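Local coordinates for protein SMG-7 (Caenorhabditis elegans, PDB 3ZHE) that takes part in nonsense-mediated mRNA decay, forming with SMG-5 a heterodimer in which two 14-3-3-like domains are joined, at residues T286-A291 against K327-I332; P262-Y267 against H366-I371; K297-Y302 against H314-L319. All coordinates share one frame; numbering follows the deposited sequence.

How the interactions relate
All three contacts lie in the C-terminal, alpha-helical part of the chain. Interaction 2 is built on helix 257-270, and interactions 1 and 3 on the next long helix, 277-304. Interaction 1 and interaction 2 touch directly, with centres about 15 Å apart: L263 CD2 lies 3.6 Å from W288 CE3, and L328 CG lies 3.6 Å from Y267 CE1. Interaction 3 uses the same helix 277-304 as interaction 1, farther towards its C-terminus; those two centres are about 16 Å apart and their nearest atoms about 6 Å, so they do not touch. Along the chain the contacts are enclosed one within another: 3 within 1, and 1 within 2. None includes a bound ligand.

Interaction 1 (T286-A291 against K327-I332)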
loop_
_atom_site.group_PDB
_atom_site.type_symbol
_atom_site.label_atom_id
_atom_site.label_comp_id
_atom_site.label_asym_id
_atom_site.label_seq_id
_atom_site.Cartn_x
_atom_site.Cartn_y
_atom_site.Cartn_z
ATOM N N THR B 286 3.133 16.511 44.724
ATOM C CA THR B 286 3.065 15.243 45.446
ATOM C C THR B 286 3.107 14.060 44.482
ATOM O O THR B 286 3.987 13.187 44.585
ATOM C CB THR B 286 1.788 15.149 46.305
ATOM O OG1 THR B 286 1.743 16.249 47.220
ATOM C CG2 THR B 286 1.761 13.845 47.091
ATOM N N ILE B 287 2.166 14.043 43.538
ATOM C CA ILE B 287 2.107 12.955 42.554
ATOM C C ILE B 287 3.428 12.792 41.799
ATOM O O ILE B 287 4.000 11.694 41.731
ATOM C CB ILE B 287 0.979 13.178 41.528
ATOM C CG1 ILE B 287 -0.381 13.205 42.227
ATOM C CG2 ILE B 287 1.008 12.097 40.455
ATOM C CD1 ILE B 287 -1.547 13.380 41.279
ATOM N N TRP B 288 3.898 13.905 41.247
ATOM C CA TRP B 288 5.130 13.967 40.470
ATOM C C TRP B 288 6.320 13.391 41.230
ATOM O O TRP B 288 7.039 12.537 40.713
ATOM C CB TRP B 288 5.418 15.420 40.098
ATOM C CG TRP B 288 6.341 15.593 38.945
ATOM C CD1 TRP B 288 7.700 15.689 38.991
ATOM C CD2 TRP B 288 5.974 15.710 37.567
ATOM N NE1 TRP B 288 8.203 15.852 37.723
ATOM C CE2 TRP B 288 7.163 15.868 36.831
ATOM C CE3 TRP B 288 4.754 15.691 36.884
ATOM C CZ2 TRP B 288 7.169 16.008 35.447
ATOM C CZ3 TRP B 288 4.763 15.828 35.509
ATOM C CH2 TRP B 288 5.963 15.984 34.806
ATOM N N CYS B 289 6.519 13.861 42.457
ATOM C CA CYS B 289 7.640 13.404 43.275
ATOM C C CYS B 289 7.538 11.923 43.629
ATOM O O CYS B 289 8.544 11.206 43.600
ATOM C CB CYS B 289 7.776 14.251 44.543
ATOM S SG CYS B 289 8.522 15.873 44.269
ATOM N N THR B 290 6.333 11.467 43.964
ATOM C CA THR B 290 6.126 10.046 44.240
ATOM C C THR B 290 6.550 9.199 43.038
ATOM O O THR B 290 7.315 8.228 43.171
ATOM C CB THR B 290 4.658 9.742 44.593
ATOM O OG1 THR B 290 4.323 10.370 45.838
ATOM C CG2 THR B 290 4.436 8.242 44.716
ATOM N N ALA B 291 6.063 9.593 41.864
ATOM C CA ALA B 291 6.420 8.925 40.615
ATOM C C ALA B 291 7.931 8.925 40.386
ATOM O O ALA B 291 8.507 7.909 39.990
ATOM C CB ALA B 291 5.703 9.578 39.445
ATOM N N LYS B 327 11.442 22.456 39.006
ATOM C CA LYS B 327 10.880 23.187 40.136
ATOM C C LYS B 327 9.982 22.305 40.998
ATOM O O LYS B 327 9.781 22.578 42.182
ATOM C CB LYS B 327 10.100 24.410 39.646
ATOM N N LEU B 328 9.444 21.249 40.400
ATOM C CA LEU B 328 8.598 20.309 41.126
ATOM C C LEU B 328 9.427 19.302 41.917
ATOM O O LEU B 328 8.942 18.705 42.876
ATOM C CB LEU B 328 7.661 19.571 40.165
ATOM C CG LEU B 328 6.421 20.318 39.674
ATOM C CD1 LEU B 328 5.630 19.459 38.700
ATOM C CD2 LEU B 328 5.554 20.724 40.853
ATOM N N LEU B 329 10.682 19.124 41.513
ATOM C CA LEU B 329 11.550 18.121 42.123
ATOM C C LEU B 329 12.429 18.676 43.242
ATOM O O LEU B 329 13.229 17.948 43.831
ATOM C CB LEU B 329 12.413 17.437 41.060
ATOM C CG LEU B 329 11.667 16.513 40.096
ATOM C CD1 LEU B 329 12.639 15.810 39.162
ATOM C CD2 LEU B 329 10.834 15.501 40.869
ATOM N N ARG B 330 12.283 19.966 43.530
ATOM C CA ARG B 330 12.980 20.575 44.655
ATOM C C ARG B 330 12.463 19.987 45.963
ATOM O O ARG B 330 11.264 19.754 46.114
ATOM C CB ARG B 330 12.771 22.091 44.666
ATOM C CG ARG B 330 13.387 22.839 43.496
ATOM C CD ARG B 330 12.940 24.295 43.508
ATOM N NE ARG B 330 13.521 25.070 42.416
ATOM C CZ ARG B 330 13.137 26.300 42.088
ATOM N NH1 ARG B 330 12.164 26.897 42.766
ATOM N NH2 ARG B 330 13.721 26.934 41.081
ATOM N N GLY B 331 13.368 19.743 46.906
ATOM C CA GLY B 331 12.976 19.265 48.218
ATOM C C GLY B 331 13.325 17.815 48.493
ATOM O O GLY B 331 13.430 17.406 49.649
ATOM N N ILE B 332 13.504 17.032 47.433
ATOM C CA ILE B 332 13.843 15.621 47.580
ATOM C C ILE B 332 15.210 15.309 46.975
ATOM O O ILE B 332 15.536 14.148 46.721
ATOM C CB ILE B 332 12.778 14.709 46.935
ATOM C CG1 ILE B 332 12.743 14.911 45.418
ATOM C CG2 ILE B 332 11.407 14.974 47.541
ATOM C CD1 ILE B 332 11.806 13.962 44.701
#
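W288 and C289, neighbours on helix 277-304, receive L328, L329 and I332 from the loop that follows helix 313-322. The indole of W288 is met on a face and at an edge; its chi1 of -160° sets CG anti to the backbone N. From CB the side chain leads to CG and CD2, each 3.9 Å from L328 CD1. That methyl lies over one face of the indole, 4.0 Å from the centroid of the five-membered ring of W288 and only 17° off its normal, which identifies a CH-pi contact. The ring's edge is met by a different leucine: W288 CD1 is 3.7 Å from L329 CD2, which sits near the ring plane. Both leucine side chains cross the indole at about a right angle, one above it and one at its rim. The ring nitrogen NE1 donates to the carbonyl O of L322, at the end of helix 313-322, while the six-membered ring reaches L263 and M264 of helix 257-270.

Beside the indole, C289 SG faces I332 CD1 at 3.8 Å and L329 CD2 at 4.1 Å. L329 to I332 form a type II beta turn, which returns the chain so that I332 as well as L329 can reach the cysteine. G331 takes a positive phi of 108° at the third position of this turn, a place where glycine is common. The contact closes the loop between helices 313-322 and 337-348 onto helix 277-304, inside the region assigned to the TPR-related Est1 family.

Interaction 2 (P262-Y267 against H366-I371); sequences PLMSVY and HCLQRI
A helix-to-loop contact of the alpha-helical domain brings M264, S265 and Y267 of helix 257-270 against C367 and L368, in the irregular chain that precedes helix 377-389. M264 spreads over both loop residues. Its CB is 4.0 Å from C367 SG, and its far end bends at chi3 (55°), which places CE 3.8 Å from L368 CB. The same methyl lies next to the loop backbone at C367 and L368.

C367 SG is anti to its own backbone N and rests against the helix backbone, 3.7 Å from S265 CA. The serine's CB is directed away from the loop, and OG is hydrogen-bonded to H192 NE2. Because H192 is also joined to H366 by backbone hydrogen bonding, it links both sides of the contact.

L368 has left-handed backbone angles (54°/52°) and sends its side chain to Y267. Its CD2 arrives at the ring edge, near the plane, 3.7 Å from Y267 CD2; the two side chains cross at about a right angle.

Around this pairing, helix 257-270 is packed on other sides as well: P262 and S265 reach helix 180-191, L263 and V266 reach helix 222-234, and L263, M264 and Y267 reach helix 277-304.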
loop_
_atom_site.group_PDB
_atom_site.type_symbol
_atom_site.label_atom_id
_atom_site.label_comp_id
_atom_site.label_asym_id
_atom_site.label_seq_id
_atom_site.Cartn_x
_atom_site.Cartn_y
_atom_site.Cartn_z
ATOM N N PRO B 262 -0.357 14.016 30.434
ATOM C CA PRO B 262 -1.472 14.912 30.765
ATOM C C PRO B 262 -1.185 15.764 32.000
ATOM O O PRO B 262 -1.711 16.872 32.116
ATOM C CB PRO B 262 -2.622 13.944 31.061
ATOM C CG PRO B 262 -2.263 12.694 30.346
ATOM C CD PRO B 262 -0.777 12.603 30.454
ATOM N N LEU B 263 -0.361 15.250 32.908
ATOM C CA LEU B 263 -0.024 15.974 34.127
ATOM C C LEU B 263 0.843 17.192 33.816
ATOM O O LEU B 263 0.688 18.245 34.435
ATOM C CB LEU B 263 0.676 15.054 35.131
ATOM C CG LEU B 263 0.701 15.533 36.585
ATOM C CD1 LEU B 263 -0.713 15.781 37.089
ATOM C CD2 LEU B 263 1.419 14.528 37.474
ATOM N N MET B 264 1.749 17.044 32.851
ATOM C CA MET B 264 2.593 18.152 32.408
ATOM C C MET B 264 1.755 19.309 31.884
ATOM O O MET B 264 1.978 20.465 32.244
ATOM C CB MET B 264 3.552 17.699 31.305
ATOM C CG MET B 264 4.628 16.734 31.753
ATOM S SD MET B 264 5.883 16.465 30.485
ATOM C CE MET B 264 6.408 18.146 30.157
ATOM N N SER B 265 0.797 18.983 31.022
ATOM C CA SER B 265 -0.064 19.979 30.394
ATOM C C SER B 265 -0.846 20.776 31.429
ATOM O O SER B 265 -0.862 22.006 31.395
ATOM C CB SER B 265 -1.033 19.300 29.425
ATOM O OG SER B 265 -1.873 20.246 28.788
ATOM N N VAL B 266 -1.494 20.065 32.346
ATOM C CA VAL B 266 -2.257 20.703 33.411
ATOM C C VAL B 266 -1.336 21.537 34.302
ATOM O O VAL B 266 -1.711 22.616 34.761
ATOM C CB VAL B 266 -3.025 19.660 34.249
ATOM C CG1 VAL B 266 -3.758 20.325 35.404
ATOM C CG2 VAL B 266 -4.002 18.896 33.367
ATOM N N TYR B 267 -0.121 21.044 34.521
ATOM C CA TYR B 267 0.864 21.765 35.323
ATOM C C TYR B 267 1.297 23.076 34.672
ATOM O O TYR B 267 1.318 24.121 35.323
ATOM C CB TYR B 267 2.094 20.895 35.596
ATOM C CG TYR B 267 3.254 21.667 36.186
ATOM C CD1 TYR B 267 3.239 22.073 37.514
ATOM C CD2 TYR B 267 4.362 21.993 35.414
ATOM C CE1 TYR B 267 4.294 22.781 38.057
ATOM C CE2 TYR B 267 5.422 22.702 35.948
ATOM C CZ TYR B 267 5.382 23.092 37.270
ATOM O OH TYR B 267 6.436 23.796 37.806
ATOM N N HIS B 366 5.520 19.636 22.467
ATOM C CA HIS B 366 6.147 20.904 22.825
ATOM C C HIS B 366 5.634 21.508 24.130
ATOM O O HIS B 366 5.863 22.685 24.404
ATOM C CB HIS B 366 6.016 21.906 21.676
ATOM C CG HIS B 366 6.880 21.582 20.497
ATOM N ND1 HIS B 366 8.040 22.270 20.214
ATOM C CD2 HIS B 366 6.760 20.634 19.537
ATOM C CE1 HIS B 366 8.594 21.764 19.126
ATOM N NE2 HIS B 366 7.837 20.770 18.697
ATOM N N CYS B 367 4.946 20.702 24.930
ATOM C CA CYS B 367 4.541 21.134 26.261
ATOM C C CYS B 367 5.722 21.075 27.212
ATOM O O CYS B 367 6.162 19.985 27.575
ATOM C CB CYS B 367 3.429 20.242 26.809
ATOM S SG CYS B 367 3.066 20.508 28.561
ATOM N N LEU B 368 6.233 22.242 27.597
ATOM C CA LEU B 368 7.235 22.345 28.657
ATOM C C LEU B 368 8.444 21.450 28.382
ATOM O O LEU B 368 8.843 20.654 29.232
ATOM C CB LEU B 368 6.592 21.969 29.997
ATOM C CG LEU B 368 7.222 22.405 31.320
ATOM C CD1 LEU B 368 7.143 23.914 31.493
ATOM C CD2 LEU B 368 6.534 21.691 32.472
ATOM N N GLN B 369 9.022 21.577 27.191
ATOM C CA GLN B 369 10.068 20.654 26.763
ATOM C C GLN B 369 11.467 21.069 27.216
ATOM O O GLN B 369 11.914 20.685 28.297
ATOM C CB GLN B 369 10.036 20.456 25.246
ATOM C CG GLN B 369 10.871 19.280 24.773
ATOM C CD GLN B 369 10.563 18.886 23.347
ATOM O OE1 GLN B 369 10.189 17.746 23.075
ATOM N NE2 GLN B 369 10.720 19.828 22.424
ATOM N N ARG B 370 12.147 21.846 26.375
ATOM C CA ARG B 370 13.522 22.274 26.630
ATOM C C ARG B 370 14.487 21.090 26.753
ATOM O O ARG B 370 15.457 21.140 27.511
ATOM C CB ARG B 370 13.600 23.174 27.870
ATOM N N ILE B 371 14.206 20.032 26.000
ATOM C CA ILE B 371 15.102 18.887 25.905
ATOM C C ILE B 371 15.309 18.531 24.442
ATOM O O ILE B 371 14.383 18.083 23.767
ATOM C CB ILE B 371 14.539 17.658 26.640
ATOM C CG1 ILE B 371 14.439 17.931 28.140
ATOM C CG2 ILE B 371 15.411 16.434 26.384
ATOM C CD1 ILE B 371 14.080 16.707 28.960
#

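Interaction 3 (K297-Y302 against H314-L319)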
loop_
_atom_site.group_PDB
_atom_site.type_symbol
_atom_site.label_atom_id
_atom_site.label_comp_id
_atom_site.label_asym_id
_atom_site.label_seq_id
_atom_site.Cartn_x
_atom_site.Cartn_y
_atom_site.Cartn_z
ATOM N N LYS B 297 13.798 4.157 41.805
ATOM C CA LYS B 297 14.045 2.864 42.440
ATOM C C LYS B 297 14.010 1.718 41.431
ATOM O O LYS B 297 14.890 0.854 41.433
ATOM C CB LYS B 297 13.033 2.609 43.560
ATOM N N THR B 298 12.994 1.719 40.573
ATOM C CA THR B 298 12.837 0.661 39.578
ATOM C C THR B 298 14.020 0.604 38.610
ATOM O O THR B 298 14.600 -0.463 38.387
ATOM C CB THR B 298 11.527 0.823 38.790
ATOM O OG1 THR B 298 10.417 0.730 39.690
ATOM C CG2 THR B 298 11.402 -0.255 37.727
ATOM N N LEU B 299 14.376 1.754 38.045
ATOM C CA LEU B 299 15.533 1.851 37.158
ATOM C C LEU B 299 16.813 1.392 37.859
ATOM O O LEU B 299 17.642 0.693 37.269
ATOM C CB LEU B 299 15.693 3.284 36.645
ATOM C CG LEU B 299 14.590 3.812 35.722
ATOM C CD1 LEU B 299 14.705 5.319 35.553
ATOM C CD2 LEU B 299 14.643 3.113 34.372
ATOM N N ASP B 300 16.965 1.785 39.122
ATOM C CA ASP B 300 18.134 1.391 39.902
ATOM C C ASP B 300 18.201 -0.130 40.044
ATOM O O ASP B 300 19.263 -0.735 39.872
ATOM C CB ASP B 300 18.121 2.059 41.282
ATOM C CG ASP B 300 19.481 2.022 41.963
ATOM O OD1 ASP B 300 20.497 1.878 41.252
ATOM O OD2 ASP B 300 19.539 2.147 43.205
ATOM N N ASP B 301 17.061 -0.743 40.346
ATOM C CA ASP B 301 16.979 -2.198 40.448
ATOM C C ASP B 301 17.244 -2.881 39.109
ATOM O O ASP B 301 17.722 -4.013 39.067
ATOM C CB ASP B 301 15.617 -2.633 40.995
ATOM C CG ASP B 301 15.452 -2.326 42.471
ATOM O OD1 ASP B 301 16.474 -2.261 43.186
ATOM O OD2 ASP B 301 14.299 -2.154 42.918
ATOM N N TYR B 302 16.922 -2.196 38.015
ATOM C CA TYR B 302 17.217 -2.724 36.687
ATOM C C TYR B 302 18.708 -2.629 36.394
ATOM O O TYR B 302 19.253 -3.419 35.621
ATOM C CB TYR B 302 16.402 -2.001 35.617
ATOM C CG TYR B 302 14.999 -2.541 35.482
ATOM C CD1 TYR B 302 14.703 -3.847 35.851
ATOM C CD2 TYR B 302 13.970 -1.750 34.991
ATOM C CE1 TYR B 302 13.424 -4.351 35.732
ATOM C CE2 TYR B 302 12.685 -2.245 34.868
ATOM C CZ TYR B 302 12.418 -3.546 35.240
ATOM O OH TYR B 302 11.142 -4.046 35.121
ATOM N N HIS B 314 11.447 3.187 26.948
ATOM C CA HIS B 314 10.262 3.931 27.361
ATOM C C HIS B 314 10.371 4.397 28.807
ATOM O O HIS B 314 9.913 5.486 29.156
ATOM C CB HIS B 314 9.015 3.063 27.193
ATOM C CG HIS B 314 8.819 2.552 25.799
ATOM N ND1 HIS B 314 8.175 1.365 25.526
ATOM C CD2 HIS B 314 9.180 3.070 24.602
ATOM C CE1 HIS B 314 8.150 1.171 24.220
ATOM N NE2 HIS B 314 8.753 2.191 23.635
ATOM N N LEU B 315 10.980 3.565 29.643
ATOM C CA LEU B 315 11.132 3.875 31.057
ATOM C C LEU B 315 12.128 5.014 31.261
ATOM O O LEU B 315 12.006 5.797 32.203
ATOM C CB LEU B 315 11.564 2.631 31.835
ATOM C CG LEU B 315 10.875 2.431 33.184
ATOM C CD1 LEU B 315 9.361 2.447 33.018
ATOM C CD2 LEU B 315 11.332 1.136 33.839
ATOM N N LEU B 316 13.109 5.106 30.369
ATOM C CA LEU B 316 14.058 6.211 30.399
ATOM C C LEU B 316 13.406 7.494 29.896
ATOM O O LEU B 316 13.768 8.591 30.320
ATOM C CB LEU B 316 15.307 5.895 29.570
ATOM C CG LEU B 316 16.271 4.841 30.123
ATOM C CD1 LEU B 316 17.575 4.850 29.339
ATOM C CD2 LEU B 316 16.526 5.043 31.612
ATOM N N HIS B 317 12.443 7.352 28.990
ATOM C CA HIS B 317 11.751 8.510 28.433
ATOM C C HIS B 317 10.764 9.132 29.416
ATOM O O HIS B 317 10.570 10.347 29.420
ATOM C CB HIS B 317 11.054 8.152 27.120
ATOM C CG HIS B 317 11.883 8.434 25.907
ATOM N ND1 HIS B 317 12.153 9.714 25.475
ATOM C CD2 HIS B 317 12.507 7.604 25.038
ATOM C CE1 HIS B 317 12.905 9.661 24.391
ATOM N NE2 HIS B 317 13.136 8.393 24.105
ATOM N N ILE B 318 10.140 8.299 30.241
ATOM C CA ILE B 318 9.257 8.799 31.290
ATOM C C ILE B 318 10.075 9.599 32.301
ATOM O O ILE B 318 9.628 10.627 32.814
ATOM C CB ILE B 318 8.497 7.653 31.994
ATOM C CG1 ILE B 318 7.544 6.971 31.011
ATOM C CG2 ILE B 318 7.726 8.176 33.196
ATOM C CD1 ILE B 318 6.626 5.955 31.650
ATOM N N LEU B 319 11.289 9.123 32.561
ATOM C CA LEU B 319 12.217 9.806 33.455
ATOM C C LEU B 319 12.587 11.186 32.925
ATOM O O LEU B 319 12.580 12.167 33.668
ATOM C CB LEU B 319 13.482 8.970 33.643
ATOM C CG LEU B 319 14.573 9.600 34.512
ATOM C CD1 LEU B 319 14.139 9.641 35.968
ATOM C CD2 LEU B 319 15.890 8.855 34.352
#
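T298 begins the contact from helix 277-304, offering CG2 to L315 of helix 313-322 at 4.1 Å from that leucine's CD2. With OG1 beside the backbone N and hydrogen-bonded to the carbonyl O of S294, one turn earlier, CG2 is left anti to that N, on the side of L315.

L299 follows and buries the most surface of any residue here, which agrees with its reach to three leucines. Its chi1 of -66° holds CG anti to the carbonyl carbon, and beyond it the two methyls divide the work. L299 CD2 is 3.9 Å from L315 CD2, the side chains sliding past each other in opposite directions. The same methyl lies 3.9 Å from L316 CD2, whereas L299 CD1 is directed to L319 CD2, also at 3.9 Å. L299 therefore touches all three leucines through its two methyls.

One turn on from T298, Y302 completes the row. Its ring meets L315 by an edge, not a face: Y302 CE2 is 3.8 Å from L315 CD2, which lies near the ring plane. L315 CD2 is therefore touched by T298, L299 and Y302 together, and the contact is entirely apolar.

The short segments run roughly antiparallel, at 142°, their axes approaching to 11.2 Å, as expected of a helical hairpin. L295, a turn before L299, prolongs the interface by touching L315, I318 and L319. Helix 337-348 packs on the same pair, I343 against L299 and L347 against L316, so three consecutive helices meet around these leucines.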